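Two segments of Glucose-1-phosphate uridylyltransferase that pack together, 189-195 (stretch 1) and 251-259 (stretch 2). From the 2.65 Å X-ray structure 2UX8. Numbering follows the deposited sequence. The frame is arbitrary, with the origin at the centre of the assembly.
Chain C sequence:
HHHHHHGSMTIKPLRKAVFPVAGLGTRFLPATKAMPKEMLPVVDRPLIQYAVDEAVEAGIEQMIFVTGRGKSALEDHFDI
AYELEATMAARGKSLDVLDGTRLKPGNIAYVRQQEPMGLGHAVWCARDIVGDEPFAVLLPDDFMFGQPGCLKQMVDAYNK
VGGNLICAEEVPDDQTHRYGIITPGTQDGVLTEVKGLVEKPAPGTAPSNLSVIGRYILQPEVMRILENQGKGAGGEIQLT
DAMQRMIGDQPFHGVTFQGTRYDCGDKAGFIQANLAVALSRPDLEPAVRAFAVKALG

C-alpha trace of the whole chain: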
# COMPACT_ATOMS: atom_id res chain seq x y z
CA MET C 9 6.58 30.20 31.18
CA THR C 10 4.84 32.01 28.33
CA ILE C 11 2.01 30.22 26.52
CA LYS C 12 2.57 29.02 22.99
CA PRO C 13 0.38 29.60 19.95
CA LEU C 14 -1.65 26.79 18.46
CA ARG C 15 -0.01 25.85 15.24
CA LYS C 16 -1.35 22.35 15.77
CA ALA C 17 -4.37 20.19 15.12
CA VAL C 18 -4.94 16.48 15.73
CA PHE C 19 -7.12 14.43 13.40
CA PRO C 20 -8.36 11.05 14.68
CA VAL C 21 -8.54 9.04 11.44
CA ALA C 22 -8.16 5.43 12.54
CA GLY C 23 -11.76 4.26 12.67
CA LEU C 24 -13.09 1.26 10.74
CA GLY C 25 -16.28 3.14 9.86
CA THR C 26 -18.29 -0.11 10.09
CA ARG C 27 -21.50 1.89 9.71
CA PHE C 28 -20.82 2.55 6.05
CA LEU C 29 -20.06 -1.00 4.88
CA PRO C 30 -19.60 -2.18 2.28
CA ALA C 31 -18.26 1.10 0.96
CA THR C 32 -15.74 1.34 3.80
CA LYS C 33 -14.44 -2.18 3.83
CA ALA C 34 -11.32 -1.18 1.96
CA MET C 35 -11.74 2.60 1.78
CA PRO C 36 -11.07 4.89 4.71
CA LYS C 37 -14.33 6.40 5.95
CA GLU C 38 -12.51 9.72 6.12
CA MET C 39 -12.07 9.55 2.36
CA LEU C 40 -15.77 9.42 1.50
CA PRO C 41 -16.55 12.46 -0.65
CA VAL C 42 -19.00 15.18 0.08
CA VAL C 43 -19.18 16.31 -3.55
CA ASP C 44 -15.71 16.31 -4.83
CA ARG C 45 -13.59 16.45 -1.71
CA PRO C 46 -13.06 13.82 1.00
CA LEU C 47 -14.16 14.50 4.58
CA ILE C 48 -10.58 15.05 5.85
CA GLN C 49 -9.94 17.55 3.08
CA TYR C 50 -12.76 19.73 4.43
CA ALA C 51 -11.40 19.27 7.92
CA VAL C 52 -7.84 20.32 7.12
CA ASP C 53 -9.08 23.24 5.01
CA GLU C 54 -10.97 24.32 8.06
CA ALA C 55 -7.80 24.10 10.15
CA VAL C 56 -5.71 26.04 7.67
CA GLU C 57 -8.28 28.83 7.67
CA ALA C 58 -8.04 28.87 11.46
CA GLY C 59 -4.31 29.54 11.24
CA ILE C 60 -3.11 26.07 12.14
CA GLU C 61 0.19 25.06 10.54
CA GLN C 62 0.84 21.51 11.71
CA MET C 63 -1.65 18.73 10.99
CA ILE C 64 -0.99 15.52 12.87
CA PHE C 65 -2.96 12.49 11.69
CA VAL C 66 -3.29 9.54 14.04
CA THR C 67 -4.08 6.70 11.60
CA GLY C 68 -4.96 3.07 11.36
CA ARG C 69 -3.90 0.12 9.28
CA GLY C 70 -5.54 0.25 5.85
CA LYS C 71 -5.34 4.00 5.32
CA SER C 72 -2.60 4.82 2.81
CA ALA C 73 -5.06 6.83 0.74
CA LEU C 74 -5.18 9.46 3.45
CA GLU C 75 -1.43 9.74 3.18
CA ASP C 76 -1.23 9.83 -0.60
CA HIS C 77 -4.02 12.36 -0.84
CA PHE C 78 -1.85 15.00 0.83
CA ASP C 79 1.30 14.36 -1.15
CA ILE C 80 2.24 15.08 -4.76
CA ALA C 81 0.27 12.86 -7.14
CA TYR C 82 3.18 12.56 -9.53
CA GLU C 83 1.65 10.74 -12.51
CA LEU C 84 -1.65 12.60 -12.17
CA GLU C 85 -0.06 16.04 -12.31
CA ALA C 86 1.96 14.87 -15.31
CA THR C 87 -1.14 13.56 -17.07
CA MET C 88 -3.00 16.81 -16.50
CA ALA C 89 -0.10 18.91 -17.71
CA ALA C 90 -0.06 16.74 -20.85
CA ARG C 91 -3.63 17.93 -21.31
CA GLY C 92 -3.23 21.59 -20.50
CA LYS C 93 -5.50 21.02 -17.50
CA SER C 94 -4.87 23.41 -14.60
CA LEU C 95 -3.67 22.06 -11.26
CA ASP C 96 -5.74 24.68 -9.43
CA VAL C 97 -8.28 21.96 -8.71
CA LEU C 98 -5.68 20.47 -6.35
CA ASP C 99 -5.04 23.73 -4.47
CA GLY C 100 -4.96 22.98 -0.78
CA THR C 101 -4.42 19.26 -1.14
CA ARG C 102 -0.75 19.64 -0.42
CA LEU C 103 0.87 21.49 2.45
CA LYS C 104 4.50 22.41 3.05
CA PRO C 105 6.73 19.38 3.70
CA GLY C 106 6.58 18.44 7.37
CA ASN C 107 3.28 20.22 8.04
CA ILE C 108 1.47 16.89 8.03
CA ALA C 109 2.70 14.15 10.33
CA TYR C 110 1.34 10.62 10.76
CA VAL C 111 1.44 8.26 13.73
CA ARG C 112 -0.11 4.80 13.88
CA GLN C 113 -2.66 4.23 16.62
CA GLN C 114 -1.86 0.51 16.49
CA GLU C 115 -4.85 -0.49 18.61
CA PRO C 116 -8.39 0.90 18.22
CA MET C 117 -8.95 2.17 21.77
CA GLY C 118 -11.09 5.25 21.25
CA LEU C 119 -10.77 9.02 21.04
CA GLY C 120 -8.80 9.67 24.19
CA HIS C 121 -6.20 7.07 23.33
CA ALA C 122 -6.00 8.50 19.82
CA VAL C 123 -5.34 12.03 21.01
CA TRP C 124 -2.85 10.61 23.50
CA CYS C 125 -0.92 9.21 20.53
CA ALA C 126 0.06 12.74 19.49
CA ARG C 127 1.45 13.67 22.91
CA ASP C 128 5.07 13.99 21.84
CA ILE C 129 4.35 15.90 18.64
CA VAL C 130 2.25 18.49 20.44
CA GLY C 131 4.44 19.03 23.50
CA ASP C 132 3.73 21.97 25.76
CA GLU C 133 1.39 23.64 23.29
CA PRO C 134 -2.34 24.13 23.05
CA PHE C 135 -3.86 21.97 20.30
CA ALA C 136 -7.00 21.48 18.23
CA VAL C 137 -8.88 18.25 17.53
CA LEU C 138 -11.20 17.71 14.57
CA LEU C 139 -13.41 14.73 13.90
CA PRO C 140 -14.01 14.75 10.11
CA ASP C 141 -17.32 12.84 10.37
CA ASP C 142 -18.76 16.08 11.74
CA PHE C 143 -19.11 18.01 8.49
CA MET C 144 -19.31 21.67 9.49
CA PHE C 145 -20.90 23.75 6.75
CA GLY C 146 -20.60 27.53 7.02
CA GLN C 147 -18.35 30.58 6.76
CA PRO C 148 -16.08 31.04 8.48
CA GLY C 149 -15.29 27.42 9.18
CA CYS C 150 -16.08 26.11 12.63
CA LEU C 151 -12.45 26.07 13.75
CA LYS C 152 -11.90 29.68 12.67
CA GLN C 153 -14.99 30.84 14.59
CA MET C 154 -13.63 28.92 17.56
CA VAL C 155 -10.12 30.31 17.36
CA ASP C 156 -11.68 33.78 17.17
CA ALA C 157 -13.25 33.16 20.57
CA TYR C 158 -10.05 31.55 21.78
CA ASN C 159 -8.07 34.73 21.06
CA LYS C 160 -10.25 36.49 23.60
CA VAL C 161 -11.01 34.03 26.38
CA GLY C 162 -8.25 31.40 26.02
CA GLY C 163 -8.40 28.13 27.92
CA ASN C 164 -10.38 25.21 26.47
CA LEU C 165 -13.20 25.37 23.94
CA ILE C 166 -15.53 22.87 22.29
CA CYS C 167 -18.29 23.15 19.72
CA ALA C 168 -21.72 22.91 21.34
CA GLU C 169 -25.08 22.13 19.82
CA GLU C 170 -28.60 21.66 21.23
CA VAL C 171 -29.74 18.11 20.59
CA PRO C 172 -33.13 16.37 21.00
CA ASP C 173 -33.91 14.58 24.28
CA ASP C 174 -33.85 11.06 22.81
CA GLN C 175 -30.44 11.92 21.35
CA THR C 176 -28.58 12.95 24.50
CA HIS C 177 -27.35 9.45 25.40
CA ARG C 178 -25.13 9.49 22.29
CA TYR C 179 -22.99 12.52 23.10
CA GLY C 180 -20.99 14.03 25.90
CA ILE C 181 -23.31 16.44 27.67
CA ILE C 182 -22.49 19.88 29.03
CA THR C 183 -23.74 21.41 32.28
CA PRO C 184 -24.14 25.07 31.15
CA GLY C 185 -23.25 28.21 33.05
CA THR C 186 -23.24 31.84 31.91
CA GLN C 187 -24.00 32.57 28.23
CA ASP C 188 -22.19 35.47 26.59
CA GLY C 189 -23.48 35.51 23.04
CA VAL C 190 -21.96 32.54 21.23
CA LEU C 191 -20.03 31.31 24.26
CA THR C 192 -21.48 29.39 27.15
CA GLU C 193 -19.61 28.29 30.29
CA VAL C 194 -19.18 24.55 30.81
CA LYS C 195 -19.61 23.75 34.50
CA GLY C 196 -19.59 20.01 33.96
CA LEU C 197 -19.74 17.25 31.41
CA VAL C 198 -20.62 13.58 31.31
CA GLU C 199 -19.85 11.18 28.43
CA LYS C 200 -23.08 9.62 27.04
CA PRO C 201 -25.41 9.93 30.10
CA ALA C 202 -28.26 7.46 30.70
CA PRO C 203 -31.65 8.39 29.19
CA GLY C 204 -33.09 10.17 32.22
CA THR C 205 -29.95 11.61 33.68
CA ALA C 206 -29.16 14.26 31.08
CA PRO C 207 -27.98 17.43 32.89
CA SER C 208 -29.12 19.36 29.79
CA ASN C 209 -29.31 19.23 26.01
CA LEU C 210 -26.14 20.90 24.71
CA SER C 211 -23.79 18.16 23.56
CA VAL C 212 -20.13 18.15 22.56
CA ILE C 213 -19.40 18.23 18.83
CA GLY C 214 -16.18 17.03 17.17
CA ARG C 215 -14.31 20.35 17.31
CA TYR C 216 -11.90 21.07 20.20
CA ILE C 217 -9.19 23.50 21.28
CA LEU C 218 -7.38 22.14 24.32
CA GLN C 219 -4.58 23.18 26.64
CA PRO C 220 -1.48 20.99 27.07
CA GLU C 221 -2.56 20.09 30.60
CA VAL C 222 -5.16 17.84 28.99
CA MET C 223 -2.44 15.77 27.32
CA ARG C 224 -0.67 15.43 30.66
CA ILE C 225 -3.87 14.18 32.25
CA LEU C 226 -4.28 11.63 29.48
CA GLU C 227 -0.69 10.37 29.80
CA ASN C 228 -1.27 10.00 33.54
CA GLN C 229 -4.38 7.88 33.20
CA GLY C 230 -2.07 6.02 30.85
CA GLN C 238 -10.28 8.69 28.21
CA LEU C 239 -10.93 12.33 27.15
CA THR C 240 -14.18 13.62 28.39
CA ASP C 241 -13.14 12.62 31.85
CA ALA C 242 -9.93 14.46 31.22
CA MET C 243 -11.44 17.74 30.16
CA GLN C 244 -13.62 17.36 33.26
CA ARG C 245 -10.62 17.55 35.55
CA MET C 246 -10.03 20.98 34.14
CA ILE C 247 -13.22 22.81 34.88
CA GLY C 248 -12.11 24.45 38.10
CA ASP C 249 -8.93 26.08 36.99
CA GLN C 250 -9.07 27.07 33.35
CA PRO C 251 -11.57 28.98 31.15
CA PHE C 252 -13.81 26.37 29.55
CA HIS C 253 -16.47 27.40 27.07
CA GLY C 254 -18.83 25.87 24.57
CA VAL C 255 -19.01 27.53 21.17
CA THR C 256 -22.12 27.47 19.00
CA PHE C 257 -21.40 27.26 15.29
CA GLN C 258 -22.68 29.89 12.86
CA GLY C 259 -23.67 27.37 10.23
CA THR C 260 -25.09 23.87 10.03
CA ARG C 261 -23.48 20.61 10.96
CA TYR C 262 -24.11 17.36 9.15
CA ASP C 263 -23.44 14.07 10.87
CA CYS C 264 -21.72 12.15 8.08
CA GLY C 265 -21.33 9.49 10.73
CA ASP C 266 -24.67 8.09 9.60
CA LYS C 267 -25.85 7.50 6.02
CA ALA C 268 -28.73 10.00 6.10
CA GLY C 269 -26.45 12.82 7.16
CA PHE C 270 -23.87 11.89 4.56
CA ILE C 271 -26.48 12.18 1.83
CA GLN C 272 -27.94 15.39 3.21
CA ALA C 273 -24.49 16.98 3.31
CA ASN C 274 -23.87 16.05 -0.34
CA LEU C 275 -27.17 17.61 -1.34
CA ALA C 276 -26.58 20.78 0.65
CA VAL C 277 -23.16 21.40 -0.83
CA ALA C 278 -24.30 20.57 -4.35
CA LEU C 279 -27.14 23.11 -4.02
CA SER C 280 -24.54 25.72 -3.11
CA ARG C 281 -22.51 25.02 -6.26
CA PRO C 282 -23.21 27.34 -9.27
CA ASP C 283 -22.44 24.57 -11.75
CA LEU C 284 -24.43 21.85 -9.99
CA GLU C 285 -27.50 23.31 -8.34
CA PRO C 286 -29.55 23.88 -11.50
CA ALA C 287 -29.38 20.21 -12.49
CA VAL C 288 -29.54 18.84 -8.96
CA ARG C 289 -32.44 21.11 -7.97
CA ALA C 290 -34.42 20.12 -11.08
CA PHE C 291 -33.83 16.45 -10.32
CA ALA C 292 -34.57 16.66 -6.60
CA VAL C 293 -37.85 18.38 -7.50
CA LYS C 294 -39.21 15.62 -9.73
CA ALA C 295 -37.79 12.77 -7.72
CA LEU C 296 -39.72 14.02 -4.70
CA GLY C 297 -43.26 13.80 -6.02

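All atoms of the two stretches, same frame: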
# COMPACT_ATOMS: atom_id res chain seq x y z
N GLY C 189 -23.37 35.49 24.49
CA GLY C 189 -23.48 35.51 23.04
C GLY C 189 -23.38 34.12 22.45
O GLY C 189 -24.31 33.32 22.54
N VAL C 190 -22.22 33.83 21.86
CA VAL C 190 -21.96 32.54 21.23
C VAL C 190 -21.31 31.57 22.21
O VAL C 190 -21.38 30.35 22.04
CB VAL C 190 -21.05 32.76 20.00
CG1 VAL C 190 -19.88 31.78 20.00
CG2 VAL C 190 -21.87 32.61 18.73
N LEU C 191 -20.69 32.11 23.25
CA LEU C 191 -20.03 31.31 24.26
C LEU C 191 -21.00 30.93 25.35
O LEU C 191 -22.02 31.59 25.55
CB LEU C 191 -18.86 32.07 24.87
CG LEU C 191 -17.74 32.38 23.89
CD1 LEU C 191 -16.71 33.31 24.52
CD2 LEU C 191 -17.12 31.07 23.45
N THR C 192 -20.66 29.87 26.06
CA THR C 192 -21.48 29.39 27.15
C THR C 192 -20.58 28.55 28.06
O THR C 192 -19.99 27.57 27.63
CB THR C 192 -22.70 28.59 26.61
OG1 THR C 192 -22.90 27.41 27.38
CG2 THR C 192 -22.51 28.23 25.13
N GLU C 193 -20.45 28.97 29.31
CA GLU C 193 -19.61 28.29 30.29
C GLU C 193 -19.97 26.83 30.52
O GLU C 193 -21.14 26.48 30.67
CB GLU C 193 -19.68 29.02 31.63
CG GLU C 193 -18.76 30.23 31.72
CD GLU C 193 -19.13 31.16 32.86
OE1 GLU C 193 -19.72 30.69 33.85
OE2 GLU C 193 -18.82 32.36 32.76
N VAL C 194 -18.96 25.97 30.55
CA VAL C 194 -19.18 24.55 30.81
C VAL C 194 -18.82 24.32 32.27
O VAL C 194 -17.67 24.48 32.67
CB VAL C 194 -18.27 23.66 29.90
CG1 VAL C 194 -16.91 24.24 29.83
CG2 VAL C 194 -18.18 22.23 30.46
N LYS C 195 -19.82 23.98 33.07
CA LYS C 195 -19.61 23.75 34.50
C LYS C 195 -19.42 22.27 34.78
O LYS C 195 -18.99 21.88 35.86
CB LYS C 195 -20.79 24.30 35.30
CG LYS C 195 -20.85 25.83 35.36
CD LYS C 195 -22.10 26.32 36.07
CE LYS C 195 -22.11 27.84 36.21
NZ LYS C 195 -23.42 28.35 36.73
N PRO C 251 -10.40 28.52 31.90
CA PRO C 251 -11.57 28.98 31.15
C PRO C 251 -12.06 27.87 30.22
O PRO C 251 -11.32 27.43 29.35
CB PRO C 251 -11.02 30.16 30.34
CG PRO C 251 -9.92 30.69 31.19
CD PRO C 251 -9.27 29.45 31.75
N PHE C 252 -13.29 27.42 30.41
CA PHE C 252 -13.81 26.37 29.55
C PHE C 252 -15.17 26.78 29.02
O PHE C 252 -16.13 26.93 29.77
CB PHE C 252 -13.87 25.05 30.31
CG PHE C 252 -13.73 23.86 29.42
CD1 PHE C 252 -13.17 22.68 29.90
CD2 PHE C 252 -14.18 23.90 28.11
CE1 PHE C 252 -13.05 21.57 29.08
CE2 PHE C 252 -14.07 22.80 27.28
CZ PHE C 252 -13.50 21.62 27.77
N HIS C 253 -15.24 26.97 27.70
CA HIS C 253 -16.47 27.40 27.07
C HIS C 253 -16.93 26.55 25.91
O HIS C 253 -16.14 25.89 25.24
CB HIS C 253 -16.31 28.83 26.57
CG HIS C 253 -15.84 29.78 27.63
ND1 HIS C 253 -16.66 30.25 28.62
CD2 HIS C 253 -14.62 30.31 27.86
CE1 HIS C 253 -15.97 31.04 29.42
NE2 HIS C 253 -14.73 31.10 28.98
N GLY C 254 -18.24 26.59 25.67
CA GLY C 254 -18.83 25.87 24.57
C GLY C 254 -19.08 26.92 23.51
O GLY C 254 -19.50 28.03 23.84
N VAL C 255 -18.80 26.59 22.26
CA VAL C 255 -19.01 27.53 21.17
C VAL C 255 -20.10 27.02 20.24
O VAL C 255 -20.09 25.86 19.84
CB VAL C 255 -17.73 27.72 20.36
CG1 VAL C 255 -17.94 28.77 19.30
CG2 VAL C 255 -16.58 28.11 21.29
N THR C 256 -21.06 27.88 19.91
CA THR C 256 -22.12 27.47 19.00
C THR C 256 -21.71 27.94 17.61
O THR C 256 -21.32 29.09 17.41
CB THR C 256 -23.49 28.03 19.42
OG1 THR C 256 -23.39 29.45 19.59
CG2 THR C 256 -23.94 27.41 20.72
N PHE C 257 -21.79 27.02 16.66
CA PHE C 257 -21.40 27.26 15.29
C PHE C 257 -22.39 28.05 14.44
O PHE C 257 -23.58 27.75 14.42
CB PHE C 257 -21.10 25.90 14.63
CG PHE C 257 -20.69 25.99 13.19
CD1 PHE C 257 -19.66 26.85 12.80
CD2 PHE C 257 -21.31 25.20 12.24
CE1 PHE C 257 -19.25 26.91 11.47
CE2 PHE C 257 -20.92 25.24 10.91
CZ PHE C 257 -19.88 26.09 10.51
N GLN C 258 -21.87 29.06 13.74
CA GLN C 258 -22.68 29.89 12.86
C GLN C 258 -22.72 29.18 11.52
O GLN C 258 -22.02 29.55 10.57
CB GLN C 258 -22.02 31.25 12.69
CG GLN C 258 -21.50 31.80 13.98
CD GLN C 258 -22.52 32.62 14.72
OE1 GLN C 258 -22.43 33.84 14.75
NE2 GLN C 258 -23.52 31.95 15.30
N GLY C 259 -23.54 28.14 11.45
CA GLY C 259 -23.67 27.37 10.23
C GLY C 259 -24.37 26.09 10.61
O GLY C 259 -24.85 25.97 11.73

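The strand that begins at Leu 191 and the one that begins at Phe 252 run antiparallel, well short of exactly so, with 139° between their N-to-C directions and 4.4 Å between their axes at closest approach. The contact buries 534 Å², both sides summed, and its polar part is carried mainly by main-chain groups.

Thr 192 and Gly 254 exchange two main-chain hydrogen bonds, of unequal quality. The amide of Gly 254 donates to the carbonyl of Thr 192 with good geometry (Gly 254 N to Thr 192 O, 2.8 Å, 161° at the hydrogen). The reciprocal bond, from Thr 192 N to Gly 254 O, measures 3.1 Å but is bent to 124° and is weak. Gly 254 O also receives a CA-H...O contact from Leu 191 CA at 3.3 Å, so this acceptor faces two donors, neither of them strong. Thr 192 O is likewise approached by His 253 CA, at 3.6 Å, in addition to its amide partner.

Further along the first stretch, Val 194 N donates to Phe 252 O at 3.1 Å with an almost linear angle of 171°. The position of that carbonyl oxygen is less certain than the others, because the model places it too close to a neighbouring atom. Glu 193 and His 253, which lie between these bonds, form a non-hydrogen-bonded pair with their CA atoms 4.6 Å apart.

At the other end, the carbonyl of Val 190 serves as a double acceptor. Thr 256 N and Thr 256 OG1 each lie 3.3 Å from Val 190 O, and both donate to it; the p rotamer of Thr 256 (chi1 53°) places the hydroxyl beside its own amide. The donation fixes the direction of this hydroxyl bond. Val 190 O also sits 3.5 Å from Gly 254 O, but two acceptors cannot bond to one another.

The side chains add mostly apolar contacts. Leu 191, Glu 193, His 253 and Val 255 share one face of the sheet. There Leu 191 CD2 packs 3.7 Å from Val 255 CG2 and 3.9 Å from His 253 CB, while Glu 193 CG meets the edge of the imidazole, 3.7 Å from His 253 CE1. This last contact is made by a methylene; Glu 193 OE1 is hydrogen-bonded elsewhere in the structure. Val 190, whose CA-to-CB bond points sideways, brings CG1 within 3.6 Å of Val 255 CG1 and CG2 within 3.9 Å of Gln 258 NE2, a van der Waals approach by the end of the glutamine side chain.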